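Local coordinates for Serine/threonine-protein kinase/endoribonuclease IRE1 (Saccharomyces cerevisiae, PDB 2BE1) that senses unfolded proteins in the lumen of the endoplasmic reticulum through its N-terminal lumenal domain, which leads to auto-activation of its endoribonuclease and splicing of HAC1 precursor mRNA, at residues A[13-18]-A[243-248]; A[87-92]-A[175-180]; A[123-128]-A[167-172]; A[202-207]-A[262-267]. All coordinates share one frame; numbering follows the deposited sequence.

Contact 1: residues A[13-18]-A[243-248]; sequences LIAADV and GIIVGL
Val246 sets CG1 between the backbone N and the carbonyl carbon (chi1 58°), which places that methyl 4.0 Å from Val18 CB. At the other end of the pairing, Leu13 and Leu248 both hold CG anti to their backbone N, and Leu13 CD2 rests against the CD1 branch of Leu248. Ala15 joins this patch, its CB 4.0 Å from Leu248 CD1 and 4.1 Å from Ile245 CD1. Between the two apolar ends the backbones pair antiparallel, and Val246 and Gly247 together face Ala16 in a classic beta bulge. Ala16 O is the hub: it accepts Val246 N at 2.9 Å, almost in line with its carbonyl bond, and Gly247 N at 3.0 Å. Ala16 N returns a nearly straight bond to Gly247 O (2.8 Å), coming from above that carbonyl's plane. Past the bulge, Val18 N reaches Ile244 O at 2.8 Å. Asp17 turns its carboxylate to Gly21 N and His23 NE2, fastening the strand to the turn and strand that follow. The chemistry implies a largely buried seam in which one carbonyl, taking two N-H groups, absorbs the extra residue without breaking the pairing that ties the chain's first strand to strand 245-254.

Contact 2: residues A[87-92]-A[175-180]; sequences QLVSTS and FELGIH
Val89 O, in a residue whose side chain packs on Leu177, is gripped twice by Ser92: Ser92 OG donates to it, at a modelled 2.5 Å that is doubtfully short, and Ser92 N at 3.2 Å, both from the same face of the carbonyl plane. This is the finish of a short helix, 85-89, laid over the interrupted strand 167-179, a worked example of how a helix end is tied off just where it meets a sheet. Thr91 N adds a bond of 2.7 Å to Leu88 O, closing the last turn as Ser90 leaves helical geometry, and Ser90 OG bonds to Arg86 O.

Across the contact the side chains meet through apolar groups. Leu177 has CG anti to its backbone N (chi1 -179°), and its two branches divide the work. CD1 sits beside the helix backbone, 3.7 Å from Leu88 CB, while CD2 meets Leu88 CD2, also at 3.7 Å, the two leucines crossing on a slant. Val89 slides past Leu177 in the opposite direction, bringing its CG2 to 4.0 Å from Leu177 CB.

Both segments also border the second subunit: Ser92, just after the helix, packs on Thr121 of that subunit, and His180, poorly ordered, meets its Phe137. Phe175 also packs on Ile85 and Arg86 of the helix, and Val89 CG2 stands at the edge of the Phe175 ring, near the ring plane, 4.2 Å from CD2.

Contact 3: residues A[123-128]-A[167-172]; sequences MYTINM and MIVIGK
Tyr124 and Ile170 exchange two backbone bonds, Tyr124 N to Ile170 O at 3.0 Å and Ile170 N to Tyr124 O at 2.8 Å. Two residues on, Ile126 and Ile168 repeat the exchange, both bonds being 3.0 Å long. All four N-H groups point nearly straight at their acceptors. Alpha hydrogens supplement the set, Val169 CA approaching Tyr124 O at 3.3 Å and Thr125 CA approaching Ile168 O at 3.4 Å. Groups turned outward find partners too: the Thr125 backbone pairs with Ile134 and Ser135, Gly171 with Gln195, and Met167 O takes Asn260 ND2. Among the side chains, Thr125 OG1 bonds to Ser135 OG and Asn127 OD1 to Asn130 N. The faces differ in what they carry. Tyr124, Ile126, Ile168 and Ile170 form a buried one, with Ile126 CD1 4.2 Å from Ile170 CG2. On the other, Thr125 CG2 lies 3.6 Å from Val169 CB, while Met123 packs on Pro93 and Val169 on His95 of the second subunit. Alternating hydrogen-bonded and non-hydrogen-bonded pairs mark a regular antiparallel beta pairing, each strand having a further neighbour in the sheet.

Contact 4: residues A[202-207]-A[262-267]; sequences PLALQN and LVPHPF
Ala204 and Asn207 lean on Val263, Pro264 and Pro266, joining a short, weakly bonded helical turn about 202-204 and its tail to strand 259-264, an edge strand, within this chain, of a five-stranded antiparallel sheet. Apolar contacts carry much of the packing. Ala204 CB meets the adjoining CD and CG of Pro264, at 3.6 and 3.7 Å. Asn207 has CG anti to its backbone N (chi1 -154°), and its CB lies 3.7 Å from Val263 CG2, the two side chains passing at a slant.

A ring also meets a backbone carbonyl across the contact: Pro266 CG lies 3.6 Å from the backbone Asn207 O.

Backbone bonds inside the helical segment form a further group. Leu203 O accepts two donors, Gln206 N at 2.9 Å and Asn207 N at 3.1 Å; these bonds close the turn that ends at Asn207, whose side chain is directed toward the strand. Leu203 itself packs on Leu4.

Polar links to the surroundings tie the strand to its neighbours: Leu262 O receives Gln196 NE2, and the backbone of His265 pairs with Leu248 of the neighbouring strand. Just past the strand, His265 ND1 donates to Pro266 O at 3.1 Å, nearly straight at 170°, with the acceptor only 7° out of the imidazole plane.

Contact 1 and strand 259-264 of contact 4 share a five-stranded antiparallel sheet, where strands 245-254 and 259-264 are neighbours; contacts 2 and 3 share strand 167-179 in a second antiparallel sheet, their centres 27 Å apart. Contact 3 bridges the sheets: Ile168 CD1 packs on Ile14 CD1 of contact 1 (3.8 Å), and Leu262 of contact 4 also lies against Ile168. Contact 2 stands apart, about 13 Å from contact 1 and 15 Å from contact 4 between nearest atoms. Along the chain, contact 1 spans contacts 2 and 3; contact 4 opens after them and interleaves with contact 1. The first sheet thus unites distant parts of the sequence, while the second borders the partner subunit in the lumenal dimer.

Contact 1: residues A[13-18]-A[243-248]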
loop_
_atom_site.group_PDB
_atom_site.type_symbol
_atom_site.label_atom_id
_atom_site.label_comp_id
_atom_site.label_asym_id
_atom_site.label_seq_id
_atom_site.Cartn_x
_atom_site.Cartn_y
_atom_site.Cartn_z
ATOM N N LEU A 13 8.625 23.817 -16.093
ATOM C CA LEU A 13 9.011 22.439 -16.056
ATOM C C LEU A 13 9.271 22.258 -14.602
ATOM O O LEU A 13 9.707 23.191 -13.919
ATOM C CB LEU A 13 10.326 22.254 -16.784
ATOM C CG LEU A 13 10.685 20.955 -17.494
ATOM C CD1 LEU A 13 11.850 21.230 -18.402
ATOM C CD2 LEU A 13 11.137 19.964 -16.508
ATOM N N ILE A 14 9.028 21.049 -14.124
ATOM C CA ILE A 14 9.190 20.798 -12.742
ATOM C C ILE A 14 10.148 19.675 -12.449
ATOM O O ILE A 14 10.004 18.532 -12.980
ATOM C CB ILE A 14 7.882 20.609 -12.150
ATOM C CG1 ILE A 14 7.435 21.977 -11.786
ATOM C CG2 ILE A 14 7.971 19.849 -10.881
ATOM C CD1 ILE A 14 6.023 21.940 -11.323
ATOM N N ALA A 15 11.108 20.035 -11.585
ATOM C CA ALA A 15 12.202 19.204 -11.233
ATOM C C ALA A 15 12.106 18.858 -9.817
ATOM O O ALA A 15 11.760 19.720 -8.990
ATOM C CB ALA A 15 13.404 19.921 -11.425
ATOM N N ALA A 16 12.405 17.576 -9.566
ATOM C CA ALA A 16 12.702 16.987 -8.241
ATOM C C ALA A 16 14.205 16.613 -8.067
ATOM O O ALA A 16 14.768 15.885 -8.914
ATOM C CB ALA A 16 11.931 15.798 -8.120
ATOM N N ASP A 17 14.853 17.110 -7.003
ATOM C CA ASP A 17 16.251 16.716 -6.662
ATOM C C ASP A 17 16.277 15.524 -5.673
ATOM O O ASP A 17 15.316 15.302 -4.929
ATOM C CB ASP A 17 17.040 17.919 -6.105
ATOM C CG ASP A 17 16.510 18.417 -4.726
ATOM O OD1 ASP A 17 16.483 19.639 -4.396
ATOM O OD2 ASP A 17 16.123 17.549 -3.932
ATOM N N VAL A 18 17.383 14.785 -5.645
ATOM C CA VAL A 18 17.499 13.578 -4.809
ATOM C C VAL A 18 17.528 13.873 -3.307
ATOM O O VAL A 18 17.422 12.937 -2.491
ATOM C CB VAL A 18 18.708 12.674 -5.223
ATOM C CG1 VAL A 18 19.981 13.212 -4.689
ATOM C CG2 VAL A 18 18.560 11.317 -4.705
ATOM N N GLY A 243 20.757 19.191 -5.149
ATOM C CA GLY A 243 21.083 17.776 -5.220
ATOM C C GLY A 243 20.859 17.290 -6.643
ATOM O O GLY A 243 20.220 18.032 -7.492
ATOM N N ILE A 244 21.375 16.079 -6.954
ATOM C CA ILE A 244 21.228 15.646 -8.337
ATOM C C ILE A 244 19.741 15.437 -8.736
ATOM O O ILE A 244 18.918 15.008 -7.922
ATOM C CB ILE A 244 22.197 14.604 -8.799
ATOM C CG1 ILE A 244 21.447 13.615 -9.592
ATOM C CG2 ILE A 244 23.000 13.905 -7.712
ATOM C CD1 ILE A 244 22.439 12.845 -10.435
ATOM N N ILE A 245 19.367 15.875 -9.943
ATOM C CA ILE A 245 17.948 15.872 -10.315
ATOM C C ILE A 245 17.503 14.582 -10.901
ATOM O O ILE A 245 18.012 14.136 -11.946
ATOM C CB ILE A 245 17.559 16.989 -11.198
ATOM C CG1 ILE A 245 17.157 18.063 -10.248
ATOM C CG2 ILE A 245 16.305 16.654 -12.015
ATOM C CD1 ILE A 245 17.411 19.308 -10.830
ATOM N N VAL A 246 16.509 14.010 -10.238
ATOM C CA VAL A 246 16.149 12.644 -10.458
ATOM C C VAL A 246 14.651 12.522 -10.839
ATOM O O VAL A 246 14.227 11.469 -11.345
ATOM C CB VAL A 246 16.493 11.837 -9.220
ATOM C CG1 VAL A 246 15.764 12.386 -7.970
ATOM C CG2 VAL A 246 16.076 10.474 -9.433
ATOM N N GLY A 247 13.868 13.592 -10.620
ATOM C CA GLY A 247 12.480 13.661 -11.114
ATOM C C GLY A 247 12.188 14.832 -12.053
ATOM O O GLY A 247 12.649 15.986 -11.803
ATOM N N LEU A 248 11.422 14.569 -13.131
ATOM C CA LEU A 248 11.229 15.647 -14.141
ATOM C C LEU A 248 9.819 15.822 -14.797
ATOM O O LEU A 248 9.347 14.914 -15.523
ATOM C CB LEU A 248 12.316 15.488 -15.204
ATOM C CG LEU A 248 12.620 16.821 -15.853
ATOM C CD1 LEU A 248 12.820 17.786 -14.747
ATOM C CD2 LEU A 248 13.886 16.782 -16.710
#

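Contact 2: residues A[87-92]-A[175-180]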
loop_
_atom_site.group_PDB
_atom_site.type_symbol
_atom_site.label_atom_id
_atom_site.label_comp_id
_atom_site.label_asym_id
_atom_site.label_seq_id
_atom_site.Cartn_x
_atom_site.Cartn_y
_atom_site.Cartn_z
ATOM N N GLN A 87 7.686 -3.184 -5.147
ATOM C CA GLN A 87 7.459 -4.597 -5.235
ATOM C C GLN A 87 7.686 -5.314 -3.934
ATOM O O GLN A 87 6.940 -6.192 -3.598
ATOM C CB GLN A 87 8.366 -5.162 -6.293
ATOM C CG GLN A 87 8.310 -6.667 -6.524
ATOM C CD GLN A 87 9.667 -7.141 -7.053
ATOM O OE1 GLN A 87 10.447 -7.792 -6.311
ATOM N NE2 GLN A 87 10.007 -6.729 -8.318
ATOM N N LEU A 88 8.711 -4.965 -3.189
ATOM C CA LEU A 88 8.867 -5.617 -1.892
ATOM C C LEU A 88 7.732 -5.320 -0.892
ATOM O O LEU A 88 7.052 -6.210 -0.451
ATOM C CB LEU A 88 10.229 -5.284 -1.305
ATOM C CG LEU A 88 11.058 -6.464 -0.823
ATOM C CD1 LEU A 88 11.301 -7.461 -1.949
ATOM C CD2 LEU A 88 12.327 -5.843 -0.426
ATOM N N VAL A 89 7.536 -4.059 -0.563
ATOM C CA VAL A 89 6.431 -3.605 0.233
ATOM C C VAL A 89 5.162 -4.287 -0.207
ATOM O O VAL A 89 4.379 -4.697 0.627
ATOM C CB VAL A 89 6.212 -2.093 0.088
ATOM C CG1 VAL A 89 4.859 -1.683 0.647
ATOM C CG2 VAL A 89 7.360 -1.301 0.754
ATOM N N SER A 90 4.955 -4.425 -1.518
ATOM C CA SER A 90 3.699 -5.008 -2.036
ATOM C C SER A 90 3.675 -6.475 -1.898
ATOM O O SER A 90 2.830 -7.084 -2.515
ATOM C CB SER A 90 3.483 -4.801 -3.539
ATOM O OG SER A 90 3.765 -3.464 -4.003
ATOM N N THR A 91 4.598 -7.085 -1.174
ATOM C CA THR A 91 4.432 -8.487 -0.941
ATOM C C THR A 91 4.747 -8.780 0.512
ATOM O O THR A 91 5.313 -9.814 0.830
ATOM C CB THR A 91 5.201 -9.382 -1.945
ATOM O OG1 THR A 91 6.472 -9.642 -1.419
ATOM C CG2 THR A 91 5.399 -8.743 -3.297
ATOM N N SER A 92 4.357 -7.851 1.391
ATOM C CA SER A 92 4.360 -8.065 2.848
ATOM C C SER A 92 3.026 -8.585 3.315
ATOM O O SER A 92 2.078 -8.607 2.581
ATOM C CB SER A 92 4.572 -6.769 3.600
ATOM O OG SER A 92 5.125 -5.800 2.788
ATOM N N PHE A 175 6.982 5.017 0.185
ATOM C CA PHE A 175 7.112 3.655 0.646
ATOM C C PHE A 175 8.000 3.580 1.871
ATOM O O PHE A 175 8.799 4.512 2.155
ATOM C CB PHE A 175 7.774 2.833 -0.434
ATOM C CG PHE A 175 7.014 2.778 -1.687
ATOM C CD1 PHE A 175 7.123 3.782 -2.598
ATOM C CD2 PHE A 175 6.190 1.691 -1.973
ATOM C CE1 PHE A 175 6.422 3.709 -3.772
ATOM C CE2 PHE A 175 5.504 1.614 -3.159
ATOM C CZ PHE A 175 5.617 2.617 -4.047
ATOM N N GLU A 176 7.909 2.436 2.558
ATOM C CA GLU A 176 8.729 2.209 3.718
ATOM C C GLU A 176 8.759 0.765 4.023
ATOM O O GLU A 176 7.808 0.241 4.507
ATOM C CB GLU A 176 8.050 2.883 4.838
ATOM C CG GLU A 176 8.701 2.841 6.151
ATOM C CD GLU A 176 7.911 3.794 7.045
ATOM O OE1 GLU A 176 7.001 3.287 7.800
ATOM O OE2 GLU A 176 8.143 5.048 6.888
ATOM N N LEU A 177 9.871 0.131 3.715
ATOM C CA LEU A 177 10.064 -1.288 3.928
ATOM C C LEU A 177 10.900 -1.466 5.181
ATOM O O LEU A 177 11.861 -0.725 5.394
ATOM C CB LEU A 177 10.809 -1.861 2.745
ATOM C CG LEU A 177 10.983 -3.325 2.982
ATOM C CD1 LEU A 177 9.919 -4.050 2.193
ATOM C CD2 LEU A 177 12.372 -3.636 2.493
ATOM N N GLY A 178 10.539 -2.430 6.010
ATOM C CA GLY A 178 11.234 -2.618 7.255
ATOM C C GLY A 178 11.564 -4.067 7.268
ATOM O O GLY A 178 10.667 -4.866 7.293
ATOM N N ILE A 179 12.837 -4.436 7.224
ATOM C CA ILE A 179 13.164 -5.854 7.368
ATOM C C ILE A 179 13.831 -6.209 8.700
ATOM O O ILE A 179 14.787 -5.564 9.103
ATOM C CB ILE A 179 13.857 -6.411 6.154
ATOM C CG1 ILE A 179 14.797 -7.499 6.577
ATOM C CG2 ILE A 179 14.580 -5.333 5.419
ATOM C CD1 ILE A 179 15.029 -8.466 5.526
ATOM N N HIS A 180 13.243 -7.208 9.387
ATOM C CA HIS A 180 13.560 -7.578 10.795
ATOM C C HIS A 180 14.074 -8.961 10.971
ATOM O O HIS A 180 13.336 -9.894 11.135
ATOM C CB HIS A 180 12.390 -7.355 11.743
ATOM C CG HIS A 180 11.980 -5.917 11.841
ATOM N ND1 HIS A 180 12.877 -4.868 11.652
ATOM C CD2 HIS A 180 10.771 -5.343 12.091
ATOM C CE1 HIS A 180 12.238 -3.715 11.792
ATOM N NE2 HIS A 180 10.958 -3.976 12.056
#

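Contact 3: residues A[123-128]-A[167-172]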
loop_
_atom_site.group_PDB
_atom_site.type_symbol
_atom_site.label_atom_id
_atom_site.label_comp_id
_atom_site.label_asym_id
_atom_site.label_seq_id
_atom_site.Cartn_x
_atom_site.Cartn_y
_atom_site.Cartn_z
ATOM N N MET A 123 -1.034 14.501 -1.581
ATOM C CA MET A 123 -1.180 15.464 -2.664
ATOM C C MET A 123 -0.912 16.879 -2.164
ATOM O O MET A 123 -1.356 17.247 -1.088
ATOM C CB MET A 123 -2.587 15.395 -3.220
ATOM C CG MET A 123 -2.691 15.831 -4.652
ATOM S SD MET A 123 -3.096 14.409 -5.685
ATOM C CE MET A 123 -2.507 14.972 -7.244
ATOM N N TYR A 124 -0.179 17.669 -2.944
ATOM C CA TYR A 124 0.084 19.073 -2.612
ATOM C C TYR A 124 -0.423 19.895 -3.745
ATOM O O TYR A 124 -0.321 19.481 -4.912
ATOM C CB TYR A 124 1.566 19.362 -2.538
ATOM C CG TYR A 124 2.302 18.658 -1.443
ATOM C CD1 TYR A 124 2.938 17.441 -1.693
ATOM C CD2 TYR A 124 2.393 19.214 -0.163
ATOM C CE1 TYR A 124 3.612 16.768 -0.704
ATOM C CE2 TYR A 124 3.085 18.562 0.843
ATOM C CZ TYR A 124 3.699 17.328 0.566
ATOM O OH TYR A 124 4.393 16.628 1.556
ATOM N N THR A 125 -0.961 21.069 -3.421
ATOM C CA THR A 125 -1.198 22.084 -4.457
ATOM C C THR A 125 -0.287 23.270 -4.156
ATOM O O THR A 125 -0.232 23.768 -3.026
ATOM C CB THR A 125 -2.640 22.564 -4.537
ATOM O OG1 THR A 125 -2.983 23.156 -3.285
ATOM C CG2 THR A 125 -3.581 21.413 -4.810
ATOM N N ILE A 126 0.438 23.697 -5.180
ATOM C CA ILE A 126 1.508 24.610 -5.012
ATOM C C ILE A 126 1.249 25.656 -6.043
ATOM O O ILE A 126 0.782 25.334 -7.130
ATOM C CB ILE A 126 2.814 23.893 -5.306
ATOM C CG1 ILE A 126 3.025 22.767 -4.307
ATOM C CG2 ILE A 126 3.986 24.847 -5.214
ATOM C CD1 ILE A 126 4.286 22.012 -4.490
ATOM N N ASN A 127 1.535 26.906 -5.696
ATOM C CA ASN A 127 1.377 27.990 -6.634
ATOM C C ASN A 127 2.528 28.033 -7.573
ATOM O O ASN A 127 3.637 28.242 -7.111
ATOM C CB ASN A 127 1.385 29.311 -5.915
ATOM C CG ASN A 127 1.387 30.457 -6.877
ATOM O OD1 ASN A 127 2.410 31.067 -7.116
ATOM N ND2 ASN A 127 0.248 30.706 -7.499
ATOM N N MET A 128 2.299 27.877 -8.874
ATOM C CA MET A 128 3.455 27.813 -9.789
ATOM C C MET A 128 4.264 29.084 -9.827
ATOM O O MET A 128 5.456 29.054 -9.564
ATOM C CB MET A 128 3.059 27.550 -11.204
ATOM C CG MET A 128 2.398 26.284 -11.424
ATOM S SD MET A 128 2.117 26.318 -13.197
ATOM C CE MET A 128 1.392 27.937 -13.552
ATOM N N MET A 167 -2.125 27.471 -10.389
ATOM C CA MET A 167 -1.408 26.522 -9.566
ATOM C C MET A 167 -1.563 25.121 -10.084
ATOM O O MET A 167 -2.335 24.823 -10.983
ATOM C CB MET A 167 -1.870 26.562 -8.137
ATOM C CG MET A 167 -2.588 27.788 -7.753
ATOM S SD MET A 167 -3.800 26.983 -6.742
ATOM C CE MET A 167 -4.847 26.099 -7.956
ATOM N N ILE A 168 -0.804 24.254 -9.470
ATOM C CA ILE A 168 -0.576 22.954 -10.000
ATOM C C ILE A 168 -0.726 22.015 -8.839
ATOM O O ILE A 168 -0.330 22.375 -7.713
ATOM C CB ILE A 168 0.856 22.870 -10.515
ATOM C CG1 ILE A 168 1.032 21.595 -11.321
ATOM C CG2 ILE A 168 1.918 22.955 -9.346
ATOM C CD1 ILE A 168 2.325 21.590 -12.119
ATOM N N VAL A 169 -1.288 20.830 -9.083
ATOM C CA VAL A 169 -1.399 19.851 -7.987
ATOM C C VAL A 169 -0.544 18.630 -8.292
ATOM O O VAL A 169 -0.630 18.114 -9.388
ATOM C CB VAL A 169 -2.851 19.419 -7.693
ATOM C CG1 VAL A 169 -3.548 18.894 -8.969
ATOM C CG2 VAL A 169 -2.841 18.338 -6.632
ATOM N N ILE A 170 0.258 18.182 -7.333
ATOM C CA ILE A 170 1.253 17.164 -7.586
ATOM C C ILE A 170 1.172 16.117 -6.491
ATOM O O ILE A 170 1.144 16.463 -5.310
ATOM C CB ILE A 170 2.674 17.751 -7.629
ATOM C CG1 ILE A 170 3.682 16.634 -7.814
ATOM C CG2 ILE A 170 2.995 18.468 -6.330
ATOM C CD1 ILE A 170 5.036 17.097 -8.117
ATOM N N GLY A 171 1.131 14.841 -6.876
ATOM C CA GLY A 171 1.150 13.753 -5.903
ATOM C C GLY A 171 2.556 13.233 -5.586
ATOM O O GLY A 171 3.562 13.564 -6.250
ATOM N N LYS A 172 2.619 12.386 -4.564
ATOM C CA LYS A 172 3.874 11.851 -4.082
ATOM C C LYS A 172 3.574 10.639 -3.239
ATOM O O LYS A 172 2.967 10.775 -2.194
ATOM C CB LYS A 172 4.540 12.872 -3.188
ATOM C CG LYS A 172 6.004 12.613 -3.006
ATOM C CD LYS A 172 6.379 12.757 -1.538
ATOM C CE LYS A 172 7.880 12.796 -1.386
ATOM N NZ LYS A 172 8.396 13.914 -2.178
#

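Contact 4: residues A[202-207]-A[262-267]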
loop_
_atom_site.group_PDB
_atom_site.type_symbol
_atom_site.label_atom_id
_atom_site.label_comp_id
_atom_site.label_asym_id
_atom_site.label_seq_id
_atom_site.Cartn_x
_atom_site.Cartn_y
_atom_site.Cartn_z
ATOM N N PRO A 202 -2.847 8.467 -18.148
ATOM C CA PRO A 202 -2.924 8.071 -19.562
ATOM C C PRO A 202 -2.261 9.108 -20.501
ATOM O O PRO A 202 -1.815 8.748 -21.604
ATOM C CB PRO A 202 -4.438 8.036 -19.832
ATOM C CG PRO A 202 -4.989 9.009 -18.875
ATOM C CD PRO A 202 -4.184 8.715 -17.606
ATOM N N LEU A 203 -2.202 10.368 -20.075
ATOM C CA LEU A 203 -1.592 11.391 -20.875
ATOM C C LEU A 203 -0.138 11.142 -21.026
ATOM O O LEU A 203 0.455 11.500 -22.025
ATOM C CB LEU A 203 -1.699 12.711 -20.159
ATOM C CG LEU A 203 -3.040 13.387 -20.349
ATOM C CD1 LEU A 203 -3.073 14.710 -19.675
ATOM C CD2 LEU A 203 -3.252 13.588 -21.802
ATOM N N ALA A 204 0.455 10.575 -19.978
ATOM C CA ALA A 204 1.870 10.235 -19.972
ATOM C C ALA A 204 2.231 9.270 -21.117
ATOM O O ALA A 204 3.166 9.531 -21.862
ATOM C CB ALA A 204 2.253 9.690 -18.658
ATOM N N LEU A 205 1.463 8.208 -21.327
ATOM C CA LEU A 205 1.687 7.396 -22.536
ATOM C C LEU A 205 1.628 8.176 -23.856
ATOM O O LEU A 205 2.087 7.713 -24.880
ATOM C CB LEU A 205 0.724 6.229 -22.609
ATOM C CG LEU A 205 0.932 5.134 -21.584
ATOM C CD1 LEU A 205 0.828 5.705 -20.117
ATOM C CD2 LEU A 205 -0.123 4.045 -21.870
ATOM N N GLN A 206 1.063 9.358 -23.856
ATOM C CA GLN A 206 0.980 10.053 -25.106
ATOM C C GLN A 206 2.206 10.891 -25.262
ATOM O O GLN A 206 2.661 11.109 -26.386
ATOM C CB GLN A 206 -0.235 10.954 -25.141
ATOM C CG GLN A 206 -1.541 10.240 -24.928
ATOM C CD GLN A 206 -2.714 11.198 -24.973
ATOM O OE1 GLN A 206 -3.682 11.017 -24.231
ATOM N NE2 GLN A 206 -2.641 12.232 -25.850
ATOM N N ASN A 207 2.729 11.378 -24.135
ATOM C CA ASN A 207 3.940 12.241 -24.122
ATOM C C ASN A 207 5.239 11.443 -24.414
ATOM O O ASN A 207 6.266 11.457 -23.687
ATOM C CB ASN A 207 4.043 13.013 -22.823
ATOM C CG ASN A 207 4.803 14.257 -22.986
ATOM O OD1 ASN A 207 5.430 14.746 -22.042
ATOM N ND2 ASN A 207 4.782 14.790 -24.200
ATOM N N LEU A 262 -0.052 18.294 -15.075
ATOM C CA LEU A 262 1.333 17.947 -15.301
ATOM C C LEU A 262 1.614 16.470 -15.693
ATOM O O LEU A 262 0.968 15.518 -15.231
ATOM C CB LEU A 262 2.167 18.492 -14.155
ATOM C CG LEU A 262 2.303 17.724 -12.886
ATOM C CD1 LEU A 262 3.462 16.887 -13.173
ATOM C CD2 LEU A 262 2.637 18.623 -11.766
ATOM N N VAL A 263 2.545 16.286 -16.607
ATOM C CA VAL A 263 2.845 14.952 -17.101
ATOM C C VAL A 263 4.394 14.731 -17.133
ATOM O O VAL A 263 5.158 15.721 -17.208
ATOM C CB VAL A 263 2.134 14.684 -18.468
ATOM C CG1 VAL A 263 1.300 15.885 -18.927
ATOM C CG2 VAL A 263 3.125 14.301 -19.528
ATOM N N PRO A 264 4.883 13.460 -16.979
ATOM C CA PRO A 264 6.342 13.316 -16.890
ATOM C C PRO A 264 6.941 13.617 -18.203
ATOM O O PRO A 264 6.330 13.334 -19.244
ATOM C CB PRO A 264 6.541 11.836 -16.582
ATOM C CG PRO A 264 5.332 11.177 -17.140
ATOM C CD PRO A 264 4.215 12.153 -16.823
ATOM N N HIS A 265 8.123 14.218 -18.134
ATOM C CA HIS A 265 8.907 14.549 -19.309
ATOM C C HIS A 265 9.475 13.255 -19.920
ATOM O O HIS A 265 10.007 12.450 -19.179
ATOM C CB HIS A 265 10.021 15.494 -18.908
ATOM C CG HIS A 265 10.773 16.048 -20.071
ATOM N ND1 HIS A 265 11.544 15.270 -20.898
ATOM C CD2 HIS A 265 10.861 17.297 -20.556
ATOM C CE1 HIS A 265 12.100 16.014 -21.832
ATOM N NE2 HIS A 265 11.693 17.250 -21.648
ATOM N N PRO A 266 9.373 13.058 -21.262
ATOM C CA PRO A 266 9.629 11.726 -21.828
ATOM C C PRO A 266 11.067 11.417 -21.601
ATOM O O PRO A 266 11.709 12.159 -20.891
ATOM C CB PRO A 266 9.328 11.892 -23.322
ATOM C CG PRO A 266 9.357 13.340 -23.581
ATOM C CD PRO A 266 9.053 14.048 -22.312
ATOM N N PHE A 267 11.594 10.323 -22.136
ATOM C CA PHE A 267 13.097 10.215 -22.212
ATOM C C PHE A 267 13.671 9.493 -23.488
ATOM O O PHE A 267 13.163 8.430 -23.928
ATOM C CB PHE A 267 13.747 9.760 -20.858
ATOM C CG PHE A 267 14.107 8.304 -20.817
ATOM C CD1 PHE A 267 15.391 7.894 -21.251
ATOM C CD2 PHE A 267 13.161 7.336 -20.377
ATOM C CE1 PHE A 267 15.747 6.549 -21.243
ATOM C CE2 PHE A 267 13.491 5.959 -20.344
ATOM C CZ PHE A 267 14.790 5.556 -20.778
#